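PDB 3FG2: putative rubredoxin reductase, which probably passes electrons from NADH through its bound FAD to a ferredoxin that serves the cytochrome P450 CYP199A2. Local coordinates for residues L135-G149 and T227-V239. Residues are numbered along the deposited sequence; the frame is centred on the assembly and turned at random.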
# COMPACT_ATOMS: atom_id res chain seq x y z
N LEU A 135 14.00 2.05 12.48
CA LEU A 135 13.00 1.76 13.50
C LEU A 135 13.36 0.44 14.19
O LEU A 135 13.23 0.31 15.41
CB LEU A 135 11.62 1.68 12.84
CG LEU A 135 10.39 1.66 13.76
CD1 LEU A 135 10.51 2.73 14.85
CD2 LEU A 135 9.15 1.90 12.91
N ARG A 136 13.82 -0.53 13.41
CA ARG A 136 14.21 -1.83 13.94
C ARG A 136 15.34 -1.67 14.97
O ARG A 136 15.33 -2.32 16.01
CB ARG A 136 14.69 -2.73 12.79
CG ARG A 136 14.96 -4.19 13.20
CD ARG A 136 15.52 -4.98 12.03
NE ARG A 136 16.90 -4.60 11.73
CZ ARG A 136 17.96 -5.05 12.39
NH1 ARG A 136 17.81 -5.91 13.39
NH2 ARG A 136 19.17 -4.64 12.06
N GLN A 137 16.30 -0.80 14.66
CA GLN A 137 17.42 -0.55 15.55
C GLN A 137 17.08 0.39 16.71
O GLN A 137 17.72 0.33 17.76
CB GLN A 137 18.59 0.05 14.77
CG GLN A 137 19.18 -0.85 13.71
CD GLN A 137 20.35 -0.20 12.99
OE1 GLN A 137 21.28 0.31 13.63
NE2 GLN A 137 20.32 -0.23 11.66
N ARG A 138 16.08 1.25 16.51
CA ARG A 138 15.68 2.22 17.53
C ARG A 138 14.82 1.68 18.67
O ARG A 138 14.96 2.12 19.82
CB ARG A 138 14.95 3.39 16.87
CG ARG A 138 14.65 4.58 17.78
CD ARG A 138 15.89 5.41 18.04
NE ARG A 138 16.53 5.83 16.80
CZ ARG A 138 16.20 6.90 16.08
NH1 ARG A 138 15.22 7.71 16.48
NH2 ARG A 138 16.86 7.17 14.96
N MET A 139 13.94 0.73 18.37
CA MET A 139 13.04 0.17 19.38
C MET A 139 13.69 -0.40 20.63
O MET A 139 13.18 -0.23 21.74
CB MET A 139 12.15 -0.91 18.76
CG MET A 139 11.07 -0.38 17.83
SD MET A 139 9.99 -1.73 17.31
CE MET A 139 10.86 -2.33 15.87
N PRO A 140 14.83 -1.10 20.48
CA PRO A 140 15.49 -1.67 21.66
C PRO A 140 15.97 -0.62 22.68
O PRO A 140 16.15 -0.93 23.86
CB PRO A 140 16.64 -2.47 21.06
CG PRO A 140 16.94 -1.73 19.78
CD PRO A 140 15.56 -1.44 19.25
N ASP A 141 16.17 0.61 22.22
CA ASP A 141 16.62 1.69 23.09
C ASP A 141 15.46 2.60 23.50
O ASP A 141 15.67 3.67 24.05
CB ASP A 141 17.69 2.54 22.40
CG ASP A 141 18.82 1.71 21.84
OD1 ASP A 141 18.63 1.07 20.79
OD2 ASP A 141 19.91 1.68 22.47
N LYS A 142 14.24 2.16 23.21
CA LYS A 142 13.06 2.94 23.55
C LYS A 142 12.07 2.17 24.42
O LYS A 142 11.92 0.95 24.29
CB LYS A 142 12.38 3.43 22.27
CG LYS A 142 13.13 4.56 21.58
CD LYS A 142 13.30 5.75 22.53
CE LYS A 142 13.98 6.93 21.86
NZ LYS A 142 15.33 6.57 21.37
N LYS A 143 11.40 2.89 25.31
CA LYS A 143 10.45 2.30 26.24
C LYS A 143 8.99 2.54 25.91
O LYS A 143 8.13 1.74 26.26
CB LYS A 143 10.69 2.85 27.65
CG LYS A 143 12.10 2.74 28.18
CD LYS A 143 12.37 1.37 28.77
CE LYS A 143 13.50 1.46 29.78
NZ LYS A 143 13.16 2.42 30.89
N HIS A 144 8.70 3.65 25.24
CA HIS A 144 7.31 4.01 25.00
C HIS A 144 7.09 4.72 23.67
O HIS A 144 7.58 5.82 23.46
CB HIS A 144 6.88 4.91 26.15
CG HIS A 144 5.40 5.07 26.29
ND1 HIS A 144 4.50 4.45 25.45
CD2 HIS A 144 4.66 5.76 27.19
CE1 HIS A 144 3.27 4.75 25.83
NE2 HIS A 144 3.34 5.54 26.89
N VAL A 145 6.34 4.09 22.77
CA VAL A 145 6.07 4.70 21.47
C VAL A 145 4.60 5.05 21.25
O VAL A 145 3.70 4.27 21.61
CB VAL A 145 6.52 3.77 20.31
CG1 VAL A 145 5.80 2.43 20.39
CG2 VAL A 145 6.22 4.43 18.97
N VAL A 146 4.35 6.22 20.68
CA VAL A 146 2.98 6.61 20.37
C VAL A 146 2.84 6.45 18.87
O VAL A 146 3.63 7.01 18.11
CB VAL A 146 2.67 8.10 20.73
CG1 VAL A 146 1.34 8.51 20.11
CG2 VAL A 146 2.60 8.27 22.23
N VAL A 147 1.85 5.68 18.44
CA VAL A 147 1.62 5.46 17.02
C VAL A 147 0.46 6.34 16.56
O VAL A 147 -0.68 6.17 17.01
CB VAL A 147 1.28 3.99 16.73
CG1 VAL A 147 0.95 3.80 15.25
CG2 VAL A 147 2.45 3.11 17.13
N ILE A 148 0.74 7.30 15.68
CA ILE A 148 -0.28 8.20 15.17
C ILE A 148 -0.74 7.67 13.82
O ILE A 148 0.02 7.68 12.86
CB ILE A 148 0.25 9.64 14.97
CG1 ILE A 148 0.93 10.14 16.25
CG2 ILE A 148 -0.90 10.56 14.56
CD1 ILE A 148 1.59 11.52 16.12
N GLY A 149 -1.99 7.21 13.76
CA GLY A 149 -2.53 6.68 12.52
C GLY A 149 -2.85 5.21 12.66
O GLY A 149 -1.94 4.37 12.65
N THR A 227 -1.79 15.13 27.11
CA THR A 227 -0.52 14.74 26.52
C THR A 227 -0.20 13.30 26.86
O THR A 227 -0.34 12.89 28.01
CB THR A 227 0.63 15.62 27.03
OG1 THR A 227 0.47 16.96 26.55
CG2 THR A 227 1.97 15.06 26.57
N LEU A 228 0.21 12.53 25.86
CA LEU A 228 0.59 11.14 26.08
C LEU A 228 2.11 11.07 26.12
O LEU A 228 2.77 11.35 25.13
CB LEU A 228 0.06 10.24 24.96
CG LEU A 228 -1.45 10.10 24.82
CD1 LEU A 228 -1.76 9.07 23.74
CD2 LEU A 228 -2.06 9.67 26.15
N PRO A 229 2.68 10.70 27.27
CA PRO A 229 4.15 10.62 27.36
C PRO A 229 4.68 9.51 26.45
O PRO A 229 4.00 8.52 26.20
CB PRO A 229 4.39 10.33 28.83
CG PRO A 229 3.16 9.51 29.21
CD PRO A 229 2.04 10.25 28.51
N CYS A 230 5.90 9.71 25.95
CA CYS A 230 6.52 8.74 25.07
C CYS A 230 7.93 9.19 24.70
O CYS A 230 8.23 10.38 24.76
CB CYS A 230 5.68 8.56 23.80
SG CYS A 230 5.59 10.02 22.73
N ASP A 231 8.79 8.26 24.32
CA ASP A 231 10.14 8.63 23.92
C ASP A 231 10.36 8.31 22.45
O ASP A 231 11.45 8.50 21.92
CB ASP A 231 11.20 7.92 24.78
CG ASP A 231 11.10 6.42 24.72
OD1 ASP A 231 11.87 5.75 25.43
OD2 ASP A 231 10.27 5.89 23.95
N LEU A 232 9.29 7.85 21.80
CA LEU A 232 9.34 7.52 20.38
C LEU A 232 7.97 7.71 19.71
O LEU A 232 6.93 7.34 20.27
CB LEU A 232 9.81 6.07 20.19
CG LEU A 232 9.95 5.53 18.76
CD1 LEU A 232 11.01 6.32 18.00
CD2 LEU A 232 10.33 4.06 18.81
N VAL A 233 7.98 8.29 18.51
CA VAL A 233 6.75 8.51 17.76
C VAL A 233 6.86 7.94 16.36
O VAL A 233 7.85 8.16 15.65
CB VAL A 233 6.41 10.02 17.63
CG1 VAL A 233 5.10 10.21 16.86
CG2 VAL A 233 6.31 10.66 19.02
N VAL A 234 5.83 7.19 15.95
CA VAL A 234 5.78 6.62 14.61
C VAL A 234 4.52 7.19 13.98
O VAL A 234 3.42 7.02 14.50
CB VAL A 234 5.70 5.08 14.66
CG1 VAL A 234 5.55 4.52 13.26
CG2 VAL A 234 6.97 4.52 15.32
N VAL A 235 4.66 7.90 12.87
CA VAL A 235 3.49 8.50 12.25
C VAL A 235 3.13 7.89 10.91
O VAL A 235 3.99 7.66 10.05
CB VAL A 235 3.63 10.05 12.11
CG1 VAL A 235 4.92 10.52 12.74
CG2 VAL A 235 3.54 10.47 10.66
N GLY A 236 1.84 7.64 10.75
CA GLY A 236 1.32 7.07 9.53
C GLY A 236 -0.02 7.72 9.27
O GLY A 236 -1.06 7.07 9.36
N VAL A 237 0.01 9.02 8.97
CA VAL A 237 -1.21 9.76 8.71
C VAL A 237 -1.45 9.97 7.22
O VAL A 237 -1.85 11.05 6.80
CB VAL A 237 -1.20 11.14 9.39
CG1 VAL A 237 -1.17 10.97 10.90
CG2 VAL A 237 -0.01 11.96 8.89
N GLY A 238 -1.19 8.94 6.43
CA GLY A 238 -1.42 9.06 5.00
C GLY A 238 -0.20 9.32 4.13
O GLY A 238 0.89 9.65 4.61
N VAL A 239 -0.41 9.17 2.83
CA VAL A 239 0.64 9.36 1.84
C VAL A 239 0.23 10.45 0.86
O VAL A 239 -0.85 11.01 0.96
CB VAL A 239 0.88 8.07 1.02
CG1 VAL A 239 1.32 6.95 1.94
CG2 VAL A 239 -0.40 7.68 0.29
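His144 O is gripped by two backbone amides: Asp231 N donates to it in the carbonyl plane, and Leu232 N adds a weak second bond. The carboxylate of Asp231 in turn takes the amides of Lys143, just ahead of strand 144-148, and of His144, its first residue. Lys143 N reaches Asp231 OD1 at 2.9 Å in a practically straight bond (179° at the hydrogen), on the syn lone pair, whereas His144 N meets Asp231 OD2 at 3.0 Å from above the carboxylate plane. Asp231 CG lies between the backbone N and the carbonyl carbon (chi1 59°), which turns the carboxylate back over its own amide. An asparagine here is likely to lose one amide bond, because its NH2 group cannot accept, leaving Lys143 N or His144 N without its mate. Lys142 folds across the carboxylate, its CD 3.2 Å from Asp231 CG, while its NZ stays 5.4 Å from Asp231 OD1, so methylenes make the contact; the ammonium has a long, weak ion pair with Asp122 instead.

Strands 144-148 and 232-235 run parallel, their axes 4.6 Å apart and 20° off alignment, joined by four bonds from Val146 N to Leu232 O (2.8 Å) through Gly236 N to Ile148 O. Strand 232-235 lies between 123-124 and 144-148 in a parallel sheet that continues to 167-171 and 200-202, consistent with a Rossmann-type pyridine-nucleotide domain; Gly149, right after strand 144-148, probably begins a GxGxxG turn, as in relatives.

On one face, Val145 CG2 touches Val234 CG2 at 3.7 Å, and Leu135 from helix 129-138 crosses Val234 at about a right angle; Phe157 of helix 152-163 covers both. On the other, Val146 CG2 presses tightly on Cys230 CB at 3.5 Å, and Ile148 CD1 reaches Val233 CG1.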